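Local coordinates for protein extracellular invertase (Aspergillus kawachii, PDB 5XHA) that probably hydrolyses terminal beta-fructofuranosidic bonds in sucrose and related fructosides, as a glycoside hydrolase of family 32, at residues D72-Q77 and R420-A425; F245-G250 and I270-S275. One frame throughout, in Å; residues are numbered along the deposited sequence.

Contact 1 lies at the junction between the propeller and the C-terminal sandwich, contact 2 in the sugar-binding pocket of the propeller. Contact 1 sets the loop 72-77 against the helix 420-426, whereas contact 2 is a buried antiparallel strand pair from which Glu-248 and Glu-273 reach a linked pair of fructoses, in what is probably the active site. Contact 1 is remote from it: the centres are 30 Å apart on opposite sides of the chain's centre, and the nearest atoms about 18 Å apart. Contact 1 closes a loop of over 340 residues, inside which contact 2 is nested. A different fructose is met weakly by Lys-423 on the helix.

Contact 1 (D72-Q77 and R420-A425); sequences DLATYQ and RETKAA. With FRU (beta-D-fructofuranose), chain E.
Ala-74 and Thr-422 mark the nearest passage of the two backbones, 4.5 Å between their CA atoms, where the loop 72-77 bends against the first turns of the helix 420-426. The one direct hydrogen bond is given by Thr-422: with OG1 anti to its own carbonyl carbon (chi1 -73°), the hydroxyl leaves the helix flank and donates to Leu-73 O over 2.7 Å. The same OG1 accepts from a water that also donates to Ala-74 O and is hydrogen-bonded to Tyr-76 OH 2.7 Å away, so the hydroxyl ties the helix to the loop twice, directly and through solvent.

Glu-421 lies over the start of the loop. Its CB comes within 3.2 Å of Asp-72 O, and a bend at chi2 (95°) turns the carboxylate obliquely across Leu-73, with OE1 3.7 Å from Leu-73 CD2. The polar end is satisfied by others: OE1 forms a salt bridge with Arg-341 and OE2 a hydrogen bond with Ser-336. One turn further along the helix, the methyl of Ala-425 meets that of Ala-74, their CB atoms 4.2 Å apart.

The loop is braced from within by Asp-72. OD1 receives Ala-74 N and Thr-75 N, both at 2.8 Å and from the same face of the carboxylate, while OD2 takes the hydroxyl of Thr-75 on its syn side; three bonds fix the rotation of the group and the bend that presents Leu-73 O and Ala-74. The bond from Ala-74 N makes an Asx turn, which that from Thr-75 N extends to an Asx motif. The turn follows strand 65-70 of the catalytic propeller and faces the helix that runs on to strand 430-439 of the C-terminal beta-sandwich, a junction of the two-domain fold of family 32 enzymes.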
ATOM      1  N   ASP A  72      -1.272   2.826 -39.577  1.00 36.76           N
ATOM      2  CA  ASP A  72      -2.113   2.145 -40.552  1.00 36.96           C
ATOM      3  C   ASP A  72      -2.813   0.876 -40.035  1.00 35.79           C
ATOM      4  O   ASP A  72      -3.652   0.328 -40.733  1.00 37.25           O
ATOM      5  CB  ASP A  72      -1.275   1.820 -41.802  1.00 38.45           C
ATOM      6  CG  ASP A  72      -0.041   1.001 -41.485  1.00 40.02           C
ATOM      7  OD1 ASP A  72       0.062   0.478 -40.351  1.00 38.41           O
ATOM      8  OD2 ASP A  72       0.835   0.857 -42.371  1.00 41.54           O
ATOM      9  N   LEU A  73      -2.490   0.432 -38.821  1.00 35.55           N
ATOM     10  CA  LEU A  73      -2.915  -0.885 -38.293  1.00 33.47           C
ATOM     11  C   LEU A  73      -2.488  -2.051 -39.201  1.00 33.28           C
ATOM     12  O   LEU A  73      -3.197  -3.052 -39.327  1.00 35.18           O
ATOM     13  CB  LEU A  73      -4.418  -0.925 -37.993  1.00 33.39           C
ATOM     14  CG  LEU A  73      -4.830  -1.943 -36.912  1.00 35.38           C
ATOM     15  CD1 LEU A  73      -4.291  -1.551 -35.542  1.00 35.69           C
ATOM     16  CD2 LEU A  73      -6.334  -2.118 -36.830  1.00 34.68           C
ATOM     17  N   ALA A  74      -1.304  -1.902 -39.794  1.00 33.40           N
ATOM     18  CA  ALA A  74      -0.643  -2.951 -40.583  1.00 34.55           C
ATOM     19  C   ALA A  74       0.841  -3.071 -40.219  1.00 32.42           C
ATOM     20  O   ALA A  74       1.339  -4.177 -39.936  1.00 33.61           O
ATOM     21  CB  ALA A  74      -0.787  -2.669 -42.078  1.00 33.32           C
ATOM     22  N   THR A  75       1.538  -1.940 -40.258  1.00 31.27           N
ATOM     23  CA  THR A  75       2.967  -1.868 -39.955  1.00 32.67           C
ATOM     24  C   THR A  75       3.217  -1.068 -38.664  1.00 32.01           C
ATOM     25  O   THR A  75       2.390  -0.254 -38.257  1.00 32.57           O
ATOM     26  CB  THR A  75       3.742  -1.199 -41.105  1.00 33.27           C
ATOM     27  OG1 THR A  75       3.292   0.156 -41.248  1.00 35.32           O
ATOM     28  CG2 THR A  75       3.517  -1.956 -42.423  1.00 34.01           C
ATOM     29  N   TYR A  76       4.383  -1.277 -38.059  1.00 32.80           N
ATOM     30  CA  TYR A  76       4.699  -0.732 -36.738  1.00 33.83           C
ATOM     31  C   TYR A  76       6.083  -0.099 -36.706  1.00 34.98           C
ATOM     32  O   TYR A  76       6.969  -0.500 -37.459  1.00 34.05           O
ATOM     33  CB  TYR A  76       4.624  -1.853 -35.681  1.00 32.25           C
ATOM     34  CG  TYR A  76       3.275  -2.529 -35.677  1.00 32.41           C
ATOM     35  CD1 TYR A  76       2.980  -3.551 -36.580  1.00 32.85           C
ATOM     36  CD2 TYR A  76       2.270  -2.119 -34.801  1.00 31.92           C
ATOM     37  CE1 TYR A  76       1.730  -4.147 -36.592  1.00 32.51           C
ATOM     38  CE2 TYR A  76       1.029  -2.721 -34.804  1.00 30.92           C
ATOM     39  CZ  TYR A  76       0.758  -3.733 -35.701  1.00 30.73           C
ATOM     40  OH  TYR A  76      -0.501  -4.311 -35.710  1.00 30.81           O
ATOM     41  N   GLN A  77       6.234   0.897 -35.837  1.00 34.46           N
ATOM     42  CA  GLN A  77       7.518   1.493 -35.496  1.00 37.18           C
ATOM     43  C   GLN A  77       7.768   1.290 -33.999  1.00 36.47           C
ATOM     44  O   GLN A  77       6.926   1.654 -33.170  1.00 32.16           O
ATOM     45  CB  GLN A  77       7.516   3.005 -35.768  1.00 40.65           C
ATOM     46  CG  GLN A  77       7.793   3.406 -37.208  1.00 44.75           C
ATOM     47  CD  GLN A  77       6.700   2.957 -38.149  1.00 49.81           C
ATOM     48  OE1 GLN A  77       5.504   3.050 -37.826  1.00 48.58           O
ATOM     49  NE2 GLN A  77       7.096   2.461 -39.333  1.00 52.25           N
ATOM     50  N   ARG A 420      -8.891  -5.221 -40.838  1.00 34.73           N
ATOM     51  CA  ARG A 420      -9.019  -5.086 -42.304  1.00 36.41           C
ATOM     52  C   ARG A 420      -7.749  -4.624 -43.029  1.00 34.88           C
ATOM     53  O   ARG A 420      -7.422  -5.147 -44.100  1.00 35.84           O
ATOM     54  CB  ARG A 420     -10.194  -4.196 -42.667  1.00 35.66           C
ATOM     55  CG  ARG A 420      -9.994  -2.729 -42.326  1.00 36.95           C
ATOM     56  CD  ARG A 420     -11.331  -2.021 -42.377  1.00 37.68           C
ATOM     57  NE  ARG A 420     -12.235  -2.557 -41.368  1.00 38.39           N
ATOM     58  CZ  ARG A 420     -13.498  -2.180 -41.219  1.00 37.39           C
ATOM     59  NH1 ARG A 420     -14.019  -1.259 -42.020  1.00 36.23           N
ATOM     60  NH2 ARG A 420     -14.233  -2.718 -40.261  1.00 37.42           N
ATOM     61  N   GLU A 421      -7.017  -3.685 -42.446  1.00 34.29           N
ATOM     62  CA  GLU A 421      -5.795  -3.191 -43.072  1.00 33.47           C
ATOM     63  C   GLU A 421      -4.691  -4.255 -43.045  1.00 34.87           C
ATOM     64  O   GLU A 421      -3.907  -4.384 -44.001  1.00 33.86           O
ATOM     65  CB  GLU A 421      -5.301  -1.923 -42.389  1.00 34.95           C
ATOM     66  CG  GLU A 421      -6.319  -0.786 -42.337  1.00 35.60           C
ATOM     67  CD  GLU A 421      -7.121  -0.715 -41.034  1.00 35.79           C
ATOM     68  OE1 GLU A 421      -7.384  -1.761 -40.378  1.00 35.41           O
ATOM     69  OE2 GLU A 421      -7.528   0.406 -40.677  1.00 33.87           O
ATOM     70  N   THR A 422      -4.611  -5.006 -41.948  1.00 33.23           N
ATOM     71  CA  THR A 422      -3.638  -6.086 -41.847  1.00 33.44           C
ATOM     72  C   THR A 422      -3.953  -7.189 -42.871  1.00 34.18           C
ATOM     73  O   THR A 422      -3.037  -7.724 -43.518  1.00 34.15           O
ATOM     74  CB  THR A 422      -3.550  -6.650 -40.411  1.00 33.41           C
ATOM     75  OG1 THR A 422      -2.874  -5.704 -39.583  1.00 31.71           O
ATOM     76  CG2 THR A 422      -2.780  -7.984 -40.359  1.00 33.13           C
ATOM     77  N   LYS A 423      -5.233  -7.517 -43.020  1.00 34.28           N
ATOM     78  CA  LYS A 423      -5.665  -8.524 -44.000  1.00 36.87           C
ATOM     79  C   LYS A 423      -5.259  -8.150 -45.429  1.00 37.44           C
ATOM     80  O   LYS A 423      -4.694  -8.977 -46.146  1.00 35.85           O
ATOM     81  CB  LYS A 423      -7.175  -8.729 -43.935  1.00 39.43           C
ATOM     82  CG  LYS A 423      -7.700  -9.785 -44.899  1.00 41.37           C
ATOM     83  CD  LYS A 423      -7.274 -11.173 -44.463  1.00 44.87           C
ATOM     84  CE  LYS A 423      -7.507 -12.224 -45.545  1.00 47.37           C
ATOM     85  NZ  LYS A 423      -8.937 -12.302 -45.947  1.00 47.21           N
ATOM     86  N   ALA A 424      -5.517  -6.899 -45.818  1.00 35.94           N
ATOM     87  CA  ALA A 424      -5.149  -6.417 -47.154  1.00 37.87           C
ATOM     88  C   ALA A 424      -3.643  -6.499 -47.342  1.00 37.48           C
ATOM     89  O   ALA A 424      -3.175  -6.925 -48.382  1.00 36.77           O
ATOM     90  CB  ALA A 424      -5.646  -4.986 -47.377  1.00 38.99           C
ATOM     91  N   ALA A 425      -2.877  -6.124 -46.317  1.00 36.40           N
ATOM     92  CA  ALA A 425      -1.429  -6.201 -46.406  1.00 33.75           C
ATOM     93  C   ALA A 425      -0.906  -7.656 -46.495  1.00 34.72           C
ATOM     94  O   ALA A 425       0.066  -7.923 -47.212  1.00 33.94           O
ATOM     95  CB  ALA A 425      -0.791  -5.456 -45.249  1.00 35.81           C
TER
HETATM   96  C1  FRU E 705     -12.275 -14.295 -45.574  1.00 78.02           C
HETATM   97  C2  FRU E 705     -12.450 -13.531 -44.251  1.00 72.72           C
HETATM   98  C3  FRU E 705     -11.145 -13.026 -43.601  1.00 66.16           C
HETATM   99  C4  FRU E 705     -11.411 -13.264 -42.124  1.00 68.47           C
HETATM  100  C5  FRU E 705     -12.165 -14.588 -42.175  1.00 64.91           C
HETATM  101  C6  FRU E 705     -13.032 -14.835 -40.937  1.00 61.19           C
HETATM  102  O1  FRU E 705     -12.004 -13.432 -46.688  1.00 82.84           O
HETATM  103  O2  FRU E 705     -13.375 -12.431 -44.387  1.00 65.89           O
HETATM  104  O3  FRU E 705     -10.856 -11.639 -43.850  1.00 59.30           O
HETATM  105  O4  FRU E 705     -10.244 -13.288 -41.283  1.00 58.49           O
HETATM  106  O5  FRU E 705     -12.980 -14.511 -43.352  1.00 67.69           O
HETATM  107  O6  FRU E 705     -13.042 -16.239 -40.572  1.00 49.13           O
HETATM  108  O   HOH W   1      -0.609  -5.575 -38.133  1.00 31.82           O

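Contact 2 (F245-G250 and I270-S275). With FRU (beta-D-fructofuranose), chain B; FRU (beta-D-fructofuranose), chain C; FRU (beta-D-fructofuranose), chain D.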
ATOM      1  N   PHE A 245      -9.949 -21.536 -12.042  1.00 30.00           N
ATOM      2  CA  PHE A 245      -9.575 -21.167 -10.692  1.00 30.76           C
ATOM      3  C   PHE A 245      -9.223 -19.696 -10.530  1.00 31.74           C
ATOM      4  O   PHE A 245      -9.087 -19.217  -9.407  1.00 30.74           O
ATOM      5  CB  PHE A 245      -8.413 -22.043 -10.265  1.00 31.01           C
ATOM      6  CG  PHE A 245      -8.777 -23.496 -10.136  1.00 32.50           C
ATOM      7  CD1 PHE A 245      -9.242 -24.005  -8.927  1.00 34.71           C
ATOM      8  CD2 PHE A 245      -8.647 -24.354 -11.207  1.00 33.90           C
ATOM      9  CE1 PHE A 245      -9.563 -25.355  -8.792  1.00 35.61           C
ATOM     10  CE2 PHE A 245      -8.977 -25.700 -11.083  1.00 36.27           C
ATOM     11  CZ  PHE A 245      -9.431 -26.201  -9.875  1.00 34.65           C
ATOM     12  N   ASN A 246      -9.076 -18.967 -11.636  1.00 30.44           N
ATOM     13  CA  ASN A 246      -8.723 -17.547 -11.539  1.00 30.90           C
ATOM     14  C   ASN A 246      -8.933 -16.857 -12.878  1.00 28.77           C
ATOM     15  O   ASN A 246      -8.694 -17.475 -13.896  1.00 30.17           O
ATOM     16  CB  ASN A 246      -7.253 -17.410 -11.091  1.00 30.95           C
ATOM     17  CG  ASN A 246      -6.876 -15.986 -10.751  1.00 32.19           C
ATOM     18  OD1 ASN A 246      -7.462 -15.377  -9.854  1.00 32.62           O
ATOM     19  ND2 ASN A 246      -5.886 -15.443 -11.469  1.00 31.46           N
ATOM     20  N   PHE A 247      -9.391 -15.601 -12.870  1.00 27.85           N
ATOM     21  CA  PHE A 247      -9.504 -14.805 -14.090  1.00 28.67           C
ATOM     22  C   PHE A 247      -8.305 -13.865 -14.221  1.00 28.25           C
ATOM     23  O   PHE A 247      -7.890 -13.244 -13.252  1.00 27.98           O
ATOM     24  CB  PHE A 247     -10.770 -13.924 -14.123  1.00 29.98           C
ATOM     25  CG  PHE A 247     -12.078 -14.668 -14.320  1.00 30.70           C
ATOM     26  CD1 PHE A 247     -12.128 -15.986 -14.762  1.00 32.61           C
ATOM     27  CD2 PHE A 247     -13.273 -14.012 -14.078  1.00 32.27           C
ATOM     28  CE1 PHE A 247     -13.337 -16.628 -14.927  1.00 31.97           C
ATOM     29  CE2 PHE A 247     -14.490 -14.656 -14.253  1.00 32.12           C
ATOM     30  CZ  PHE A 247     -14.515 -15.962 -14.676  1.00 32.00           C
ATOM     31  N   GLU A 248      -7.778 -13.760 -15.437  1.00 28.44           N
ATOM     32  CA  GLU A 248      -6.724 -12.806 -15.766  1.00 29.73           C
ATOM     33  C   GLU A 248      -7.150 -11.954 -16.959  1.00 30.50           C
ATOM     34  O   GLU A 248      -8.059 -12.322 -17.712  1.00 28.95           O
ATOM     35  CB  GLU A 248      -5.417 -13.548 -16.089  1.00 29.07           C
ATOM     36  CG  GLU A 248      -4.927 -14.418 -14.942  1.00 28.53           C
ATOM     37  CD  GLU A 248      -3.555 -14.985 -15.183  1.00 28.15           C
ATOM     38  OE1 GLU A 248      -3.415 -15.851 -16.072  1.00 28.33           O
ATOM     39  OE2 GLU A 248      -2.624 -14.554 -14.470  1.00 28.99           O
ATOM     40  N   THR A 249      -6.470 -10.819 -17.116  1.00 29.47           N
ATOM     41  CA  THR A 249      -6.549  -9.969 -18.301  1.00 28.34           C
ATOM     42  C   THR A 249      -7.950  -9.629 -18.792  1.00 29.63           C
ATOM     43  O   THR A 249      -8.203  -9.587 -20.006  1.00 30.03           O
ATOM     44  CB  THR A 249      -5.690 -10.532 -19.468  1.00 29.22           C
ATOM     45  OG1 THR A 249      -6.230 -11.772 -19.954  1.00 28.81           O
ATOM     46  CG2 THR A 249      -4.267 -10.745 -18.999  1.00 27.52           C
ATOM     47  N   GLY A 250      -8.855  -9.353 -17.852  1.00 29.43           N
ATOM     48  CA  GLY A 250     -10.232  -9.012 -18.192  1.00 28.23           C
ATOM     49  C   GLY A 250     -10.270  -7.726 -19.001  1.00 29.56           C
ATOM     50  O   GLY A 250      -9.722  -6.718 -18.567  1.00 31.16           O
ATOM     51  N   ILE A 270     -11.347 -12.760 -21.228  1.00 32.10           N
ATOM     52  CA  ILE A 270     -10.581 -13.147 -20.047  1.00 32.08           C
ATOM     53  C   ILE A 270      -9.703 -14.326 -20.376  1.00 31.18           C
ATOM     54  O   ILE A 270     -10.027 -15.131 -21.250  1.00 30.29           O
ATOM     55  CB  ILE A 270     -11.462 -13.610 -18.867  1.00 34.00           C
ATOM     56  CG1 ILE A 270     -12.564 -14.553 -19.352  1.00 35.27           C
ATOM     57  CG2 ILE A 270     -12.062 -12.429 -18.129  1.00 36.15           C
ATOM     58  CD1 ILE A 270     -13.272 -15.248 -18.225  1.00 38.41           C
ATOM     59  N   GLY A 271      -8.590 -14.418 -19.667  1.00 29.25           N
ATOM     60  CA  GLY A 271      -7.881 -15.668 -19.539  1.00 30.19           C
ATOM     61  C   GLY A 271      -8.411 -16.363 -18.301  1.00 30.06           C
ATOM     62  O   GLY A 271      -8.708 -15.701 -17.301  1.00 28.62           O
ATOM     63  N   THR A 272      -8.559 -17.685 -18.363  1.00 29.16           N
ATOM     64  CA  THR A 272      -8.830 -18.462 -17.145  1.00 30.48           C
ATOM     65  C   THR A 272      -7.684 -19.433 -16.912  1.00 29.52           C
ATOM     66  O   THR A 272      -7.170 -20.028 -17.858  1.00 28.31           O
ATOM     67  CB  THR A 272     -10.183 -19.223 -17.186  1.00 29.91           C
ATOM     68  OG1 THR A 272     -10.102 -20.352 -18.059  1.00 29.15           O
ATOM     69  CG2 THR A 272     -11.282 -18.308 -17.650  1.00 30.57           C
ATOM     70  N   GLU A 273      -7.281 -19.541 -15.646  1.00 31.05           N
ATOM     71  CA  GLU A 273      -6.213 -20.426 -15.203  1.00 30.85           C
ATOM     72  C   GLU A 273      -6.819 -21.704 -14.644  1.00 32.82           C
ATOM     73  O   GLU A 273      -7.478 -21.688 -13.584  1.00 31.99           O
ATOM     74  CB  GLU A 273      -5.382 -19.752 -14.117  1.00 30.53           C
ATOM     75  CG  GLU A 273      -4.721 -18.461 -14.550  1.00 31.88           C
ATOM     76  CD  GLU A 273      -3.625 -18.049 -13.593  1.00 32.14           C
ATOM     77  OE1 GLU A 273      -2.568 -18.730 -13.587  1.00 28.63           O
ATOM     78  OE2 GLU A 273      -3.843 -17.075 -12.840  1.00 29.25           O
ATOM     79  N   GLY A 274      -6.590 -22.798 -15.366  1.00 33.89           N
ATOM     80  CA  GLY A 274      -7.139 -24.102 -15.040  1.00 34.59           C
ATOM     81  C   GLY A 274      -6.090 -25.093 -14.578  1.00 37.53           C
ATOM     82  O   GLY A 274      -4.882 -24.825 -14.628  1.00 33.95           O
ATOM     83  N   SER A 275      -6.574 -26.252 -14.138  1.00 38.14           N
ATOM     84  CA  SER A 275      -5.743 -27.287 -13.542  1.00 42.37           C
ATOM     85  C   SER A 275      -6.530 -28.589 -13.481  1.00 46.19           C
ATOM     86  O   SER A 275      -7.748 -28.568 -13.328  1.00 40.88           O
ATOM     87  CB  SER A 275      -5.374 -26.864 -12.125  1.00 45.86           C
ATOM     88  OG  SER A 275      -4.678 -27.872 -11.431  1.00 48.09           O
TER
HETATM   89  C1  FRU B   1       0.324 -14.890 -15.550  1.00 55.35           C
HETATM   90  C2  FRU B   1       1.084 -15.472 -14.337  1.00 59.91           C
HETATM   91  C3  FRU B   1       0.241 -16.338 -13.373  1.00 57.93           C
HETATM   92  C4  FRU B   1       0.997 -16.208 -12.057  1.00 55.97           C
HETATM   93  C5  FRU B   1       1.848 -14.936 -12.206  1.00 60.09           C
HETATM   94  C6  FRU B   1       3.349 -15.202 -12.091  1.00 60.75           C
HETATM   95  O1  FRU B   1      -0.127 -13.532 -15.381  1.00 48.00           O
HETATM   96  O2  FRU B   1       2.165 -16.277 -14.839  1.00 68.67           O
HETATM   97  O3  FRU B   1       0.073 -17.736 -13.716  1.00 47.40           O
HETATM   98  O4  FRU B   1       0.090 -16.166 -10.957  1.00 45.45           O
HETATM   99  O5  FRU B   1       1.616 -14.415 -13.519  1.00 61.46           O
HETATM  100  O6  FRU B   1       3.851 -14.404 -11.035  1.00 58.01           O
HETATM  101  C1  FRU C   2      -1.144 -13.534 -17.689  1.00 46.26           C
HETATM  102  C2  FRU C   2      -0.382 -12.746 -16.584  1.00 47.46           C
HETATM  103  C3  FRU C   2      -1.140 -11.460 -16.206  1.00 41.75           C
HETATM  104  C4  FRU C   2      -0.014 -10.606 -15.622  1.00 42.87           C
HETATM  105  C5  FRU C   2       1.190 -10.986 -16.474  1.00 44.21           C
HETATM  106  C6  FRU C   2       2.490 -11.101 -15.678  1.00 45.00           C
HETATM  107  O1  FRU C   2      -0.262 -14.306 -18.529  1.00 41.54           O
HETATM  108  O3  FRU C   2      -2.249 -11.681 -15.325  1.00 34.12           O
HETATM  109  O4  FRU C   2      -0.251  -9.201 -15.699  1.00 42.69           O
HETATM  110  O5  FRU C   2       0.875 -12.247 -17.093  1.00 48.12           O
HETATM  111  O6  FRU C   2       3.532 -11.696 -16.478  1.00 43.41           O
HETATM  112  C1  FRU D 704      -8.973 -23.025  -2.225  1.00 88.56           C
HETATM  113  C2  FRU D 704      -9.001 -23.400  -3.692  1.00 90.97           C
HETATM  114  C3  FRU D 704      -7.564 -23.412  -4.209  1.00 89.52           C
HETATM  115  C4  FRU D 704      -7.484 -22.176  -5.082  1.00 88.62           C
HETATM  116  C5  FRU D 704      -8.835 -21.457  -5.003  1.00 89.01           C
HETATM  117  C6  FRU D 704      -9.398 -21.002  -6.362  1.00 85.82           C
HETATM  118  O1  FRU D 704      -8.307 -21.763  -2.051  1.00 77.52           O
HETATM  119  O2  FRU D 704      -9.665 -24.660  -3.875  1.00 89.19           O
HETATM  120  O3  FRU D 704      -7.219 -24.594  -4.937  1.00 84.21           O
HETATM  121  O4  FRU D 704      -6.414 -21.364  -4.590  1.00 92.22           O
HETATM  122  O5  FRU D 704      -9.736 -22.370  -4.366  1.00 88.93           O
HETATM  123  O6  FRU D 704     -10.671 -20.329  -6.234  1.00 81.23           O
HETATM  124  O   HOH W   2      -1.238 -17.438 -16.294  1.00 32.98           O
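Phe-247 with Thr-272 and Glu-248 with Gly-271 form successive antiparallel pairs, non-hydrogen-bonded and hydrogen-bonded respectively. Backbone bonds run from Glu-248 N to Gly-271 O (2.8 Å) and back from Gly-271 N to Glu-248 O; beyond the non-hydrogen-bonded pair, Glu-273 N donates to Asn-246 O and Phe-245 N to Glu-273 O.

Apolar packing occupies the face bearing Phe-247 and Thr-272. The CD1 methyl of Ile-270 sits over one face of the Phe-247 ring, 3.7 Å from its centroid and displaced toward the rim, a CH-pi contact. Thr-272 CG2 approaches the same ring obliquely, 3.8 Å from Phe-247 CD1. The Phe-245 ring instead receives Glu-273 O at its edge.

Polar groups gather on the other side. The carboxylates of Glu-248 and Glu-273 are stacked, their planes 13° apart although the two side chains cross at about a right angle. Glu-248 OE2 lies 3.2 Å from Glu-273 OE2; no hydrogen bond joins them, and Arg-170, salt-bridged to Glu-248 and in a long, weak ion pair with Glu-273, probably eases their closeness. Asn-246 ND2 donates to the anti lone pair of Glu-273 OE2 over 3.0 Å, its amide in turn held by Thr-167 through OD1. Glu-273 OE1 accepts from O3 of one fructose at 2.8 Å and from Thr-284. Glu-248 OE2 is 2.8 Å from O1 of that fructose, the oxygen linking it to C2 of the second sugar; OE1 meets Tyr-319. This position at the glycosidic oxygen is consistent with the acid/base glutamate of family 32.

Strand 265-274 is flanked on its other edge by 286-298, to which Thr-272 bonds at Asp-288; Trp-226 meets the Phe-247 ring. The pair lies within one blade, with strand 166-176 of the neighbouring blade bringing Arg-170 and Asp-171 beside Glu-248.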